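Local coordinates for protein putative pyridoxal phosphate-dependent transferase (Clostridium difficile, PDB 4DQ6) that is of unknown function but binds pyridoxal-5'-phosphate and belongs to the class I and II aminotransferase family of fold-type I proteins, at residues D70-S75 / K271-F276; I107-K112 / Y258-D263; V177-V180 / D184-K187. All blocks are in the same frame, centred on the assembly; numbering follows the deposited sequence.

Contact 1 of 3, residues D70-S75 / K271-F276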
# COMPACT_ATOMS: atom_id res chain seq x y z
N ASP A 70 -3.24 19.34 4.36
CA ASP A 70 -2.19 20.12 3.72
C ASP A 70 -0.87 20.07 4.50
O ASP A 70 0.19 20.16 3.92
CB ASP A 70 -2.61 21.59 3.63
CG ASP A 70 -3.72 21.84 2.62
OD1 ASP A 70 -4.05 20.93 1.81
OD2 ASP A 70 -4.23 22.98 2.62
N SER A 71 -0.95 19.95 5.83
CA SER A 71 0.25 19.91 6.71
C SER A 71 1.23 18.76 6.39
O SER A 71 2.44 18.90 6.62
CB SER A 71 -0.17 19.80 8.19
OG SER A 71 -0.91 18.62 8.46
N TYR A 72 0.72 17.67 5.80
CA TYR A 72 1.55 16.54 5.46
C TYR A 72 2.55 16.91 4.35
O TYR A 72 3.76 16.86 4.54
CB TYR A 72 0.66 15.38 5.04
CG TYR A 72 1.34 14.16 4.54
CD1 TYR A 72 1.74 14.04 3.23
CD2 TYR A 72 1.58 13.09 5.41
CE1 TYR A 72 2.35 12.87 2.76
CE2 TYR A 72 2.14 11.91 4.99
CZ TYR A 72 2.57 11.80 3.68
OH TYR A 72 3.17 10.66 3.10
N ASN A 73 2.04 17.39 3.21
CA ASN A 73 2.96 17.79 2.11
C ASN A 73 3.75 19.06 2.50
O ASN A 73 4.88 19.21 2.09
CB ASN A 73 2.24 17.98 0.78
CG ASN A 73 1.93 16.66 0.10
OD1 ASN A 73 2.51 15.63 0.46
ND2 ASN A 73 1.01 16.67 -0.88
N GLU A 74 3.18 19.95 3.32
CA GLU A 74 3.93 21.11 3.85
C GLU A 74 5.19 20.65 4.63
O GLU A 74 6.23 21.25 4.50
CB GLU A 74 3.06 22.01 4.73
CG GLU A 74 2.05 22.78 3.88
CD GLU A 74 0.91 23.51 4.61
OE1 GLU A 74 0.66 23.32 5.84
OE2 GLU A 74 0.22 24.31 3.88
N SER A 75 5.08 19.55 5.40
CA SER A 75 6.23 19.08 6.13
C SER A 75 7.34 18.62 5.20
O SER A 75 8.53 18.78 5.50
CB SER A 75 5.85 17.95 7.13
OG SER A 75 5.60 16.70 6.53
N LYS A 271 -4.00 5.40 -3.35
CA LYS A 271 -4.09 6.84 -3.26
C LYS A 271 -3.87 7.35 -1.85
O LYS A 271 -3.36 8.44 -1.70
CB LYS A 271 -5.45 7.35 -3.70
CG LYS A 271 -5.81 6.91 -5.09
CD LYS A 271 -4.90 7.49 -6.19
CE LYS A 271 -5.32 8.83 -6.72
NZ LYS A 271 -4.46 9.23 -7.89
N ARG A 272 -4.30 6.57 -0.84
CA ARG A 272 -4.28 7.09 0.55
C ARG A 272 -3.13 6.53 1.37
O ARG A 272 -2.79 5.34 1.27
CB ARG A 272 -5.61 6.75 1.27
CG ARG A 272 -6.87 7.27 0.63
CD ARG A 272 -8.11 7.11 1.49
NE ARG A 272 -9.24 7.73 0.84
CZ ARG A 272 -9.50 9.04 0.84
NH1 ARG A 272 -8.74 9.91 1.47
NH2 ARG A 272 -10.54 9.47 0.15
N ASN A 273 -2.59 7.36 2.29
CA ASN A 273 -1.71 6.88 3.36
C ASN A 273 -2.57 6.03 4.29
O ASN A 273 -3.76 6.28 4.44
CB ASN A 273 -1.19 8.04 4.21
CG ASN A 273 -0.12 8.88 3.52
OD1 ASN A 273 -0.42 9.65 2.60
ND2 ASN A 273 1.12 8.74 3.96
N ASN A 274 -1.96 5.01 4.90
CA ASN A 274 -2.60 4.41 6.09
C ASN A 274 -2.50 5.42 7.21
O ASN A 274 -1.76 6.38 7.18
CB ASN A 274 -2.01 3.03 6.44
CG ASN A 274 -0.60 3.11 7.01
OD1 ASN A 274 -0.45 3.63 8.13
ND2 ASN A 274 0.41 2.58 6.31
N CYS A 275 -3.34 5.23 8.18
CA CYS A 275 -3.50 6.30 9.17
C CYS A 275 -2.24 6.56 9.95
O CYS A 275 -2.07 7.67 10.49
CB CYS A 275 -4.66 6.01 10.08
SG CYS A 275 -4.64 4.49 10.99
N PHE A 276 -1.41 5.54 10.09
CA PHE A 276 -0.20 5.68 10.91
C PHE A 276 0.95 6.30 10.12
O PHE A 276 1.71 7.12 10.63
CB PHE A 276 0.15 4.37 11.58
CG PHE A 276 -0.81 3.98 12.66
CD1 PHE A 276 -0.92 4.78 13.79
CD2 PHE A 276 -1.61 2.82 12.62
CE1 PHE A 276 -1.77 4.46 14.84
CE2 PHE A 276 -2.52 2.51 13.67
CZ PHE A 276 -2.56 3.35 14.81
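Tyr72, on the helix that holds 70-75, and Asn273, in the loop just ahead of the helix that takes up 275-276, approach most closely of the two backbones, yet their CA atoms are still 10.4 Å apart. Such a separation illustrates how side chains can join two segments whose backbones stay well apart: both leave their CA atoms toward the opposing segment and arrive from opposite directions. In Tyr72, CG stands anti to the backbone N (chi1 175°), which carries the phenol off the helix toward the loop. Asn273 ND2 donates to Tyr72 OH over 2.9 Å in a nearly straight bond (165° at the hydrogen), and the hydroxyl lies close to the amide plane, where an N-H points. Amide and ring planes are steeply inclined, 73° apart, and the approach to the ring is oblique, with ND2 3.4 Å from Tyr72 CZ.

Both polar groups are buried and have further partners. Tyr72 OH also has a weak hydrogen bond with Ser247 OG. Asn273 OD1 accepts from Arg68, which also bonds Lys271 O, while Asn273 ND2 pairs with Ser277 OG as well; both ends of the amide are engaged, which probably fixes its rotation and tells its oxygen from its nitrogen. Within 70-75, Ser75 OG donates to Tyr72 O over 2.7 Å, on a lone pair in the carbonyl plane. Asn274 is the N-cap of the following helix, its OD1 taking a weak bond from Phe276 N at 2.9 Å and a second from Ser277 N.

Tyr72 also lies against Leu278 and Thr281, so that the start of helix 70-84 is packed on helix 275-287; strand 93-96 adds Tyr95 beside Asn273, helix 48-58 packs on Phe276, and the Phe276 ring meets its counterpart in the second subunit.

Contact 2 of 3, residues I107-K112 / Y258-D263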
# COMPACT_ATOMS: atom_id res chain seq x y z
N ILE A 107 7.77 3.59 -15.16
CA ILE A 107 8.32 2.83 -16.30
C ILE A 107 7.20 2.42 -17.22
O ILE A 107 7.31 2.57 -18.50
CB ILE A 107 9.09 1.58 -15.80
CG1 ILE A 107 10.44 1.98 -15.23
CG2 ILE A 107 9.25 0.58 -16.95
CD1 ILE A 107 11.16 0.88 -14.47
N ASN A 108 6.14 1.85 -16.72
CA ASN A 108 5.01 1.50 -17.54
C ASN A 108 4.42 2.68 -18.32
O ASN A 108 4.05 2.51 -19.53
CB ASN A 108 3.91 0.85 -16.72
CG ASN A 108 2.85 0.23 -17.59
OD1 ASN A 108 3.10 -0.75 -18.35
ND2 ASN A 108 1.67 0.82 -17.57
N GLU A 109 4.34 3.85 -17.70
CA GLU A 109 3.66 5.02 -18.30
C GLU A 109 4.56 5.85 -19.23
O GLU A 109 4.05 6.45 -20.18
CB GLU A 109 3.05 5.93 -17.23
CG GLU A 109 2.02 5.28 -16.31
CD GLU A 109 0.88 4.59 -17.07
OE1 GLU A 109 0.34 5.15 -18.08
OE2 GLU A 109 0.54 3.44 -16.71
N LEU A 110 5.86 5.87 -18.96
CA LEU A 110 6.82 6.71 -19.70
C LEU A 110 7.48 6.01 -20.85
O LEU A 110 8.15 6.68 -21.68
CB LEU A 110 7.92 7.23 -18.75
CG LEU A 110 7.48 8.27 -17.73
CD1 LEU A 110 8.53 8.53 -16.64
CD2 LEU A 110 7.05 9.55 -18.42
N THR A 111 7.29 4.71 -20.98
CA THR A 111 7.96 3.89 -21.98
C THR A 111 6.98 2.88 -22.53
O THR A 111 5.87 2.69 -21.96
CB THR A 111 9.20 3.14 -21.43
OG1 THR A 111 8.82 2.21 -20.40
CG2 THR A 111 10.23 4.11 -20.89
N LYS A 112 7.37 2.23 -23.61
CA LYS A 112 6.59 1.10 -24.18
C LYS A 112 7.41 -0.16 -24.00
O LYS A 112 8.64 -0.10 -23.76
CB LYS A 112 6.26 1.30 -25.68
CG LYS A 112 7.43 1.30 -26.60
CD LYS A 112 6.95 1.51 -28.04
CE LYS A 112 8.11 1.66 -29.02
NZ LYS A 112 9.26 2.49 -28.48
N TYR A 258 3.30 14.41 -13.85
CA TYR A 258 2.44 14.29 -12.69
C TYR A 258 1.16 13.55 -13.07
O TYR A 258 0.70 12.63 -12.39
CB TYR A 258 2.18 15.67 -12.09
CG TYR A 258 1.34 15.65 -10.88
CD1 TYR A 258 -0.02 15.50 -11.00
CD2 TYR A 258 1.89 15.81 -9.61
CE1 TYR A 258 -0.83 15.48 -9.90
CE2 TYR A 258 1.07 15.76 -8.51
CZ TYR A 258 -0.27 15.59 -8.67
OH TYR A 258 -1.16 15.56 -7.60
N LYS A 259 0.55 14.00 -14.16
CA LYS A 259 -0.73 13.45 -14.54
C LYS A 259 -0.61 11.98 -14.86
O LYS A 259 -1.47 11.21 -14.53
CB LYS A 259 -1.32 14.17 -15.76
CG LYS A 259 -2.60 13.52 -16.24
CD LYS A 259 -3.28 14.30 -17.36
CE LYS A 259 -4.79 14.09 -17.30
NZ LYS A 259 -5.19 12.72 -17.68
N LEU A 260 0.46 11.61 -15.54
CA LEU A 260 0.61 10.23 -15.92
C LEU A 260 0.72 9.33 -14.70
O LEU A 260 0.12 8.27 -14.66
CB LEU A 260 1.90 10.05 -16.71
CG LEU A 260 1.93 10.28 -18.21
CD1 LEU A 260 3.33 9.93 -18.62
CD2 LEU A 260 0.92 9.42 -18.94
N LEU A 261 1.52 9.74 -13.74
CA LEU A 261 1.68 8.94 -12.52
C LEU A 261 0.42 8.95 -11.68
O LEU A 261 0.03 7.94 -11.14
CB LEU A 261 2.87 9.41 -11.69
CG LEU A 261 3.21 8.52 -10.49
CD1 LEU A 261 3.37 7.08 -10.96
CD2 LEU A 261 4.50 8.98 -9.83
N ASP A 262 -0.18 10.12 -11.57
CA ASP A 262 -1.45 10.23 -10.88
C ASP A 262 -2.45 9.25 -11.44
O ASP A 262 -3.13 8.54 -10.67
CB ASP A 262 -1.96 11.65 -10.90
CG ASP A 262 -2.97 11.95 -9.77
OD1 ASP A 262 -2.72 11.59 -8.59
OD2 ASP A 262 -3.95 12.60 -10.10
N ASP A 263 -2.59 9.22 -12.76
CA ASP A 263 -3.56 8.36 -13.36
C ASP A 263 -3.20 6.87 -13.22
O ASP A 263 -4.09 6.04 -13.13
CB ASP A 263 -3.63 8.71 -14.85
CG ASP A 263 -4.38 10.00 -15.10
OD1 ASP A 263 -4.98 10.61 -14.17
OD2 ASP A 263 -4.37 10.43 -16.27
O HOH W 1 -1.23 6.91 -16.61
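Glu109 and Leu260 mark the closest approach of two helical segments, the end of helix 99-110 and the middle of helix 255-267, with CA atoms 6.5 Å apart. No direct hydrogen bond crosses between them, and the contact shows how a leucine-leucine contact and one water can share such a seam. Leu260 CD1 does the apolar work: it touches Leu110 CD2 at 3.7 Å, the two side chains meeting at a slant, and lies 3.9 Å from Glu109 O. Away from the leucine methyls, a water donates to Leu260 O (2.7 Å) and, more weakly, to Glu109 OE1 (2.8 Å). A bend at chi2 (-54°) curls the Glu109 carboxylate round to this water. The other oxygen, OE2, accepts from Asn108 ND2 at 3.0 Å, met from above the carboxylate plane, and forms a salt bridge with Arg267 farther along the second helix, its strongest partner. The salt bridge thus adds a second, charged link between the two helices. Leu110 also rests on Leu167 of strand 165-171, and Leu261 on Ile94 of strand 93-96. Helix-to-helix packing of this kind, over a seven-stranded mixed sheet, belongs to the helical layers of the large domain of fold-type I pyridoxal-phosphate proteins.

Contact 3 of 3, residues V177-V180 / D184-K187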
# COMPACT_ATOMS: atom_id res chain seq x y z
N VAL A 177 27.51 1.14 -2.91
CA VAL A 177 28.89 1.61 -2.84
C VAL A 177 29.12 2.82 -1.93
O VAL A 177 30.27 3.14 -1.63
CB VAL A 177 29.51 1.82 -4.20
CG1 VAL A 177 29.36 0.60 -5.11
CG2 VAL A 177 29.01 3.08 -4.90
N GLY A 178 28.05 3.50 -1.59
CA GLY A 178 28.08 4.61 -0.59
C GLY A 178 28.45 5.96 -1.12
O GLY A 178 28.79 6.84 -0.39
N ARG A 179 28.38 6.14 -2.45
CA ARG A 179 28.74 7.42 -3.13
C ARG A 179 27.64 8.48 -2.93
O ARG A 179 26.47 8.23 -3.22
CB ARG A 179 29.04 7.29 -4.63
CG ARG A 179 30.42 6.76 -5.02
CD ARG A 179 31.61 7.53 -4.50
NE ARG A 179 31.41 8.97 -4.50
CZ ARG A 179 31.58 9.81 -5.50
NH1 ARG A 179 31.28 11.07 -5.36
NH2 ARG A 179 32.00 9.35 -6.67
N VAL A 180 28.04 9.67 -2.50
CA VAL A 180 27.25 10.87 -2.51
C VAL A 180 27.77 11.68 -3.72
O VAL A 180 28.85 12.25 -3.66
CB VAL A 180 27.37 11.61 -1.15
CG1 VAL A 180 26.71 12.98 -1.21
CG2 VAL A 180 26.74 10.77 -0.03
N ASP A 184 29.15 18.50 -9.56
CA ASP A 184 29.78 18.36 -10.88
C ASP A 184 29.62 16.97 -11.50
O ASP A 184 29.49 16.81 -12.76
CB ASP A 184 31.25 18.75 -10.84
CG ASP A 184 31.48 20.27 -10.71
OD1 ASP A 184 30.54 21.06 -10.85
OD2 ASP A 184 32.67 20.65 -10.51
N GLU A 185 29.59 15.93 -10.68
CA GLU A 185 29.32 14.60 -11.21
C GLU A 185 27.89 14.48 -11.74
O GLU A 185 27.63 13.86 -12.77
CB GLU A 185 29.58 13.50 -10.18
CG GLU A 185 31.03 13.23 -9.91
CD GLU A 185 31.25 12.28 -8.75
OE1 GLU A 185 30.74 12.59 -7.68
OE2 GLU A 185 31.93 11.24 -8.94
N LEU A 186 26.96 15.10 -11.05
CA LEU A 186 25.56 15.07 -11.44
C LEU A 186 25.31 15.95 -12.65
O LEU A 186 24.56 15.55 -13.57
CB LEU A 186 24.70 15.54 -10.28
CG LEU A 186 24.71 14.59 -9.08
CD1 LEU A 186 24.09 15.30 -7.89
CD2 LEU A 186 23.96 13.31 -9.44
N LYS A 187 26.01 17.07 -12.74
CA LYS A 187 25.91 17.91 -13.96
C LYS A 187 26.37 17.17 -15.17
O LYS A 187 25.73 17.24 -16.21
CB LYS A 187 26.78 19.14 -13.81
CG LYS A 187 26.19 20.17 -12.90
CD LYS A 187 27.21 21.28 -12.61
CE LYS A 187 26.51 22.58 -12.30
NZ LYS A 187 27.35 23.71 -12.77
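Arg179 and Glu185 present their flat groups edge to edge, guanidinium against carboxylate, nearly coplanar (20° between planes). The guanidinium meets its partner end-on, through NH1 and NH2, and each nitrogen takes a different oxygen. NH2 donates to Glu185 OE2 over 3.0 Å, almost within the guanidinium plane and nearly straight (167° at the hydrogen); NH1 donates to OE1 over the shorter distance of 2.8 Å, with the oxygen somewhat tilted from that plane. Both carboxylate oxygens use their syn lone pairs. This is the classical bidentate arginine-carboxylate salt bridge, and the pairing of two donors with two acceptors resists rotation of either group about its terminal bonds.

The two side chains reach one another by different routes, crossing at about a right angle. Glu185 is extended beyond CG, whereas Arg179 bends at both chi2 and chi3, folding its head back toward its own backbone. There NH1 also donates to Val180 O at 3.2 Å, from above the carbonyl plane and off its lone pairs. Ile152 packs against the side chains of both members of the pair.

Further partners hold the arginine in place: NE makes a salt bridge to Glu323 OE1, which accepts from Val180 N as well, and NH2 bonds Tyr151 O. Glu185 OE1 also accepts from Thr182 N, just before helix 183-195.

One carboxylate, carried by the first turn of the helix, therefore serves both Arg179 and the backbone just ahead of that helix. Arg179 pairs with two acids, Glu185 and Glu323, so its positive charge is probably well stabilised, and that charge in turn probably favours an ionised Glu185. The network ties the loop after strand 165-171 to the helix start through charge pairing.

Overall arrangement
The three contacts enclose one another along the chain: 70-75 and 271-276 bracket contact 2, whose segments in turn bracket contact 3, the most local of them. Contacts 1 and 2, with centres 22 Å apart, touch directly through the salt bridge from Lys271 NZ to Asp262 OD1 (3.0 Å), which links the successive helices 255-267 and 275-287. Contact 3 stands apart, its centre 31 Å from that of contact 1 and 27 Å from that of contact 2, on the loop and helix that follow strand 165-171 of the seven-stranded sheet. Together they show a polar bridge at the subunit interface, helix packing over the sheet and a local salt bridge within one fold.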